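Local coordinates for putative methyltransferase protein (Bacteroides fragilis, PDB 5BP9) that binds S-adenosyl-L-homocysteine and probably acts as an S-adenosylmethionine-dependent methyltransferase, at residues M90-T102 with I265-L277. Residues are numbered along the deposited sequence; the frame is centred on the assembly and turned at random.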
loop_
_atom_site.group_PDB
_atom_site.type_symbol
_atom_site.label_atom_id
_atom_site.label_comp_id
_atom_site.label_asym_id
_atom_site.label_seq_id
_atom_site.Cartn_x
_atom_site.Cartn_y
_atom_site.Cartn_z
HETATM N N MSE A 90 7.454 11.719 7.366
HETATM C CA MSE A 90 7.238 10.335 6.982
HETATM C C MSE A 90 8.343 9.486 7.493
HETATM O O MSE A 90 9.445 9.981 7.720
HETATM C CB MSE A 90 7.277 10.159 5.497
HETATM C CG MSE A 90 5.999 10.665 4.917
HETATM SE SE MSE A 90 6.520 10.580 3.079
HETATM C CE MSE A 90 4.894 11.623 2.712
ATOM N N PRO A 91 8.057 8.185 7.659
ATOM C CA PRO A 91 9.125 7.310 8.142
ATOM C C PRO A 91 10.264 7.064 7.156
ATOM O O PRO A 91 10.103 7.290 5.962
ATOM C CB PRO A 91 8.402 6.015 8.524
ATOM C CG PRO A 91 7.104 6.040 7.856
ATOM C CD PRO A 91 6.752 7.462 7.604
ATOM N N LEU A 92 11.406 6.634 7.690
ATOM C CA LEU A 92 12.632 6.427 6.923
ATOM C C LEU A 92 12.430 5.719 5.589
ATOM O O LEU A 92 12.900 6.184 4.552
ATOM C CB LEU A 92 13.620 5.631 7.765
ATOM C CG LEU A 92 14.943 5.263 7.101
ATOM C CD1 LEU A 92 15.734 6.528 6.784
ATOM C CD2 LEU A 92 15.736 4.330 8.004
ATOM N N LEU A 93 11.730 4.593 5.608
ATOM C CA LEU A 93 11.633 3.800 4.382
ATOM C C LEU A 93 10.820 4.514 3.320
ATOM O O LEU A 93 11.134 4.410 2.119
ATOM C CB LEU A 93 11.081 2.411 4.660
ATOM C CG LEU A 93 11.895 1.564 5.659
ATOM C CD1 LEU A 93 11.203 0.220 5.861
ATOM C CD2 LEU A 93 13.324 1.356 5.204
ATOM N N GLU A 94 9.814 5.252 3.754
ATOM C CA GLU A 94 8.973 6.012 2.839
ATOM C C GLU A 94 9.720 7.213 2.271
ATOM O O GLU A 94 9.664 7.459 1.060
ATOM C CB GLU A 94 7.663 6.432 3.509
ATOM C CG GLU A 94 6.808 5.230 3.909
ATOM C CD GLU A 94 5.559 5.619 4.659
ATOM O OE1 GLU A 94 5.136 6.784 4.562
ATOM O OE2 GLU A 94 5.003 4.745 5.365
ATOM N N ARG A 95 10.441 7.936 3.130
ATOM C CA ARG A 95 11.251 9.064 2.676
ATOM C C ARG A 95 12.271 8.608 1.642
ATOM O O ARG A 95 12.501 9.290 0.631
ATOM C CB ARG A 95 11.971 9.748 3.860
ATOM C CG ARG A 95 11.059 10.375 4.894
ATOM C CD ARG A 95 11.840 11.261 5.866
ATOM N NE ARG A 95 12.975 10.581 6.518
ATOM C CZ ARG A 95 12.968 9.999 7.726
ATOM N NH1 ARG A 95 11.869 9.947 8.480
ATOM N NH2 ARG A 95 14.083 9.439 8.188
ATOM N N THR A 96 12.878 7.445 1.894
ATOM C CA THR A 96 13.904 6.890 1.032
ATOM C C THR A 96 13.308 6.594 -0.341
ATOM O O THR A 96 13.871 6.939 -1.376
ATOM C CB THR A 96 14.507 5.601 1.649
ATOM O OG1 THR A 96 15.104 5.919 2.921
ATOM C CG2 THR A 96 15.552 4.979 0.717
ATOM N N ALA A 97 12.144 5.961 -0.344
ATOM C CA ALA A 97 11.461 5.667 -1.594
ATOM C C ALA A 97 11.059 6.901 -2.405
ATOM O O ALA A 97 11.279 6.922 -3.606
ATOM C CB ALA A 97 10.249 4.778 -1.320
ATOM N N LEU A 98 10.475 7.917 -1.768
ATOM C CA LEU A 98 10.089 9.128 -2.477
ATOM C C LEU A 98 11.260 9.830 -3.135
ATOM O O LEU A 98 11.151 10.264 -4.273
ATOM C CB LEU A 98 9.329 10.116 -1.570
ATOM C CG LEU A 98 8.028 9.629 -0.937
ATOM C CD1 LEU A 98 7.293 10.811 -0.329
ATOM C CD2 LEU A 98 7.124 8.864 -1.900
ATOM N N ALA A 99 12.394 9.893 -2.434
ATOM C CA ALA A 99 13.594 10.518 -2.985
ATOM C C ALA A 99 14.144 9.796 -4.218
ATOM O O ALA A 99 14.738 10.438 -5.113
ATOM C CB ALA A 99 14.645 10.630 -1.894
HETATM N N MSE A 100 13.931 8.479 -4.274
HETATM C CA MSE A 100 14.392 7.627 -5.370
HETATM C C MSE A 100 13.449 7.585 -6.554
HETATM O O MSE A 100 13.843 7.160 -7.628
HETATM C CB MSE A 100 14.517 6.166 -4.895
HETATM C CG MSE A 100 15.727 5.983 -4.035
HETATM SE SE MSE A 100 15.507 4.194 -3.260
HETATM C CE MSE A 100 15.897 3.240 -4.911
ATOM N N ALA A 101 12.202 8.017 -6.356
ATOM C CA ALA A 101 11.176 7.917 -7.357
ATOM C C ALA A 101 11.443 8.900 -8.479
ATOM O O ALA A 101 11.628 10.095 -8.232
ATOM C CB ALA A 101 9.816 8.180 -6.745
ATOM N N THR A 102 11.423 8.391 -9.713
ATOM C CA THR A 102 11.681 9.217 -10.881
ATOM C C THR A 102 10.692 8.959 -11.994
ATOM O O THR A 102 9.978 7.952 -12.016
ATOM C CB THR A 102 13.123 9.034 -11.439
ATOM O OG1 THR A 102 13.315 7.724 -11.995
ATOM C CG2 THR A 102 14.145 9.270 -10.355
ATOM N N ILE A 265 17.021 -2.509 -0.592
ATOM C CA ILE A 265 17.515 -1.108 -0.660
ATOM C C ILE A 265 17.871 -0.568 0.725
ATOM O O ILE A 265 18.930 0.055 0.906
ATOM C CB ILE A 265 16.466 -0.167 -1.326
ATOM C CG1 ILE A 265 16.166 -0.616 -2.764
ATOM C CG2 ILE A 265 16.893 1.302 -1.293
ATOM C CD1 ILE A 265 17.345 -0.692 -3.720
ATOM N N LYS A 266 16.982 -0.774 1.700
ATOM C CA LYS A 266 17.220 -0.305 3.055
ATOM C C LYS A 266 16.456 -1.100 4.106
ATOM O O LYS A 266 15.300 -1.481 3.894
ATOM C CB LYS A 266 16.816 1.164 3.170
ATOM C CG LYS A 266 17.298 1.825 4.465
ATOM C CD LYS A 266 17.109 3.324 4.439
ATOM C CE LYS A 266 18.213 4.032 3.674
ATOM N NZ LYS A 266 17.916 5.485 3.531
ATOM N N GLU A 267 17.088 -1.297 5.267
ATOM C CA GLU A 267 16.422 -1.878 6.432
ATOM C C GLU A 267 16.081 -0.811 7.461
ATOM O O GLU A 267 16.846 0.125 7.678
ATOM C CB GLU A 267 17.315 -2.921 7.079
ATOM C CG GLU A 267 17.657 -4.044 6.135
ATOM C CD GLU A 267 18.268 -5.235 6.837
ATOM O OE1 GLU A 267 19.511 -5.323 6.873
ATOM O OE2 GLU A 267 17.499 -6.068 7.357
ATOM N N GLY A 268 14.928 -0.990 8.105
ATOM C CA GLY A 268 14.519 -0.201 9.252
ATOM C C GLY A 268 14.948 -0.962 10.489
ATOM O O GLY A 268 15.658 -1.978 10.397
ATOM N N LYS A 269 14.492 -0.489 11.641
ATOM C CA LYS A 269 14.881 -1.042 12.936
ATOM C C LYS A 269 13.799 -1.924 13.585
ATOM O O LYS A 269 13.945 -2.323 14.748
ATOM C CB LYS A 269 15.274 0.112 13.875
ATOM C CG LYS A 269 16.490 0.897 13.398
ATOM C CD LYS A 269 16.899 1.982 14.386
ATOM C CE LYS A 269 18.106 2.768 13.888
ATOM N NZ LYS A 269 19.380 1.999 13.991
ATOM N N HIS A 270 12.738 -2.249 12.841
ATOM C CA HIS A 270 11.618 -3.041 13.373
ATOM C C HIS A 270 11.199 -4.118 12.353
ATOM O O HIS A 270 10.017 -4.247 12.000
ATOM C CB HIS A 270 10.457 -2.104 13.742
ATOM N N TYR A 271 12.190 -4.876 11.883
ATOM C CA TYR A 271 11.990 -6.011 10.948
ATOM C C TYR A 271 11.394 -5.597 9.590
ATOM O O TYR A 271 10.902 -6.426 8.837
ATOM C CB TYR A 271 11.152 -7.145 11.581
ATOM C CG TYR A 271 11.770 -7.725 12.831
ATOM C CD1 TYR A 271 12.823 -8.627 12.747
ATOM C CD2 TYR A 271 11.316 -7.352 14.074
ATOM C CE1 TYR A 271 13.406 -9.162 13.892
ATOM C CE2 TYR A 271 11.893 -7.864 15.240
ATOM C CZ TYR A 271 12.935 -8.774 15.140
ATOM O OH TYR A 271 13.520 -9.299 16.282
ATOM N N ASP A 272 11.489 -4.309 9.300
ATOM C CA ASP A 272 10.959 -3.703 8.094
ATOM C C ASP A 272 12.057 -3.395 7.085
ATOM O O ASP A 272 13.232 -3.246 7.427
ATOM C CB ASP A 272 10.112 -2.450 8.387
ATOM C CG ASP A 272 10.772 -1.463 9.339
ATOM O OD1 ASP A 272 11.808 -1.766 9.963
ATOM O OD2 ASP A 272 10.219 -0.365 9.444
ATOM N N TYR A 273 11.651 -3.309 5.819
ATOM C CA TYR A 273 12.598 -3.070 4.749
ATOM C C TYR A 273 11.936 -2.444 3.535
ATOM O O TYR A 273 10.703 -2.540 3.367
ATOM C CB TYR A 273 13.305 -4.363 4.342
ATOM C CG TYR A 273 12.373 -5.332 3.667
ATOM C CD1 TYR A 273 11.629 -6.204 4.415
ATOM C CD2 TYR A 273 12.219 -5.333 2.285
ATOM C CE1 TYR A 273 10.710 -7.066 3.847
ATOM C CE2 TYR A 273 11.308 -6.200 1.673
ATOM C CZ TYR A 273 10.567 -7.067 2.453
ATOM O OH TYR A 273 9.674 -7.879 1.831
ATOM N N LEU A 274 12.783 -1.823 2.712
ATOM C CA LEU A 274 12.400 -1.292 1.407
ATOM C C LEU A 274 13.112 -2.106 0.365
ATOM O O LEU A 274 14.341 -2.272 0.448
ATOM C CB LEU A 274 12.750 0.181 1.282
ATOM C CG LEU A 274 12.434 0.859 -0.070
ATOM C CD1 LEU A 274 10.933 0.999 -0.299
ATOM C CD2 LEU A 274 13.148 2.191 -0.189
ATOM N N ALA A 275 12.339 -2.626 -0.602
ATOM C CA ALA A 275 12.881 -3.383 -1.714
ATOM C C ALA A 275 12.572 -2.713 -3.044
ATOM O O ALA A 275 11.603 -1.955 -3.172
ATOM C CB ALA A 275 12.317 -4.797 -1.730
ATOM N N ARG A 276 13.415 -3.014 -4.025
ATOM C CA ARG A 276 13.224 -2.590 -5.421
ATOM C C ARG A 276 13.042 -3.827 -6.271
ATOM O O ARG A 276 13.869 -4.745 -6.218
ATOM C CB ARG A 276 14.444 -1.792 -5.927
ATOM C CG ARG A 276 14.294 -1.313 -7.366
ATOM C CD ARG A 276 15.279 -0.201 -7.708
ATOM N NE ARG A 276 16.660 -0.633 -7.528
ATOM C CZ ARG A 276 17.703 0.182 -7.375
ATOM N NH1 ARG A 276 18.933 -0.333 -7.219
ATOM N NH2 ARG A 276 17.531 1.499 -7.370
ATOM N N LEU A 277 11.954 -3.855 -7.033
ATOM C CA LEU A 277 11.634 -4.955 -7.931
ATOM C C LEU A 277 11.725 -4.438 -9.380
ATOM O O LEU A 277 11.210 -3.376 -9.712
ATOM C CB LEU A 277 10.225 -5.510 -7.652
ATOM C CG LEU A 277 9.921 -5.881 -6.186
ATOM C CD1 LEU A 277 8.423 -6.098 -5.939
ATOM C CD2 LEU A 277 10.682 -7.111 -5.755
#
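Leu93 and Leu274 meet where helix 92-100 lies on a β-hairpin, and the pair illustrates how a helix is seated on a sheet by a few branched side chains. Leu93 contributes the most buried surface. Its CD1 comes down on the backbone of strand 272-277, 3.6 Å from Tyr273 N, and also touches the Asp272 side chain; its CD2 rests against Lys266, 4.0 Å from Lys266 CB. Leu274 answers from the strand: with CG anti to the backbone N (chi1 178°), its two methyls rise against the helix, CD1 4.0 Å from Ala97 CB and CD2 3.8 Å from Thr96 CG2.

Toward the helix's C-terminal end, the side chains of selenomethionine Met100 and Ile265 reach toward each other tip to tip, SE 3.8 Å from Ile265 CG2, while Met100 CE reaches the Arg276 guanidinium. Ile265 CD1 covers one face of that group, near its centre, and a salt bridge to Glu263 holds its NH1.

One hydrogen bond crosses the contact. Lys266, its aliphatic chain crossing Leu92 at about a right angle, bends at chi3 (-81°) and brings NZ to 2.9 Å from Thr96 OG1. That hydroxyl in turn donates to Leu92 O, which it meets from above the carbonyl plane, so one oxygen links the lysine to the first helical turn.

Beneath these side chains the hairpin carries a classic β-bulge, two residues, Ile265 and Lys266, standing opposite the single Leu274, whose O accepts from both their backbone nitrogens. The helix runs nearly parallel to strand 272-277, at 16°, with axes 8.5 Å apart. It packs on one face of the mixed sheet of this Rossmann-like fold, over strands 260-267 and 272-279, with Met100 also touching Leu198 of strand 195-202; Leu98 packs against helix 114-121, whereas Tyr273 and Ala275 turn to helix 248-257.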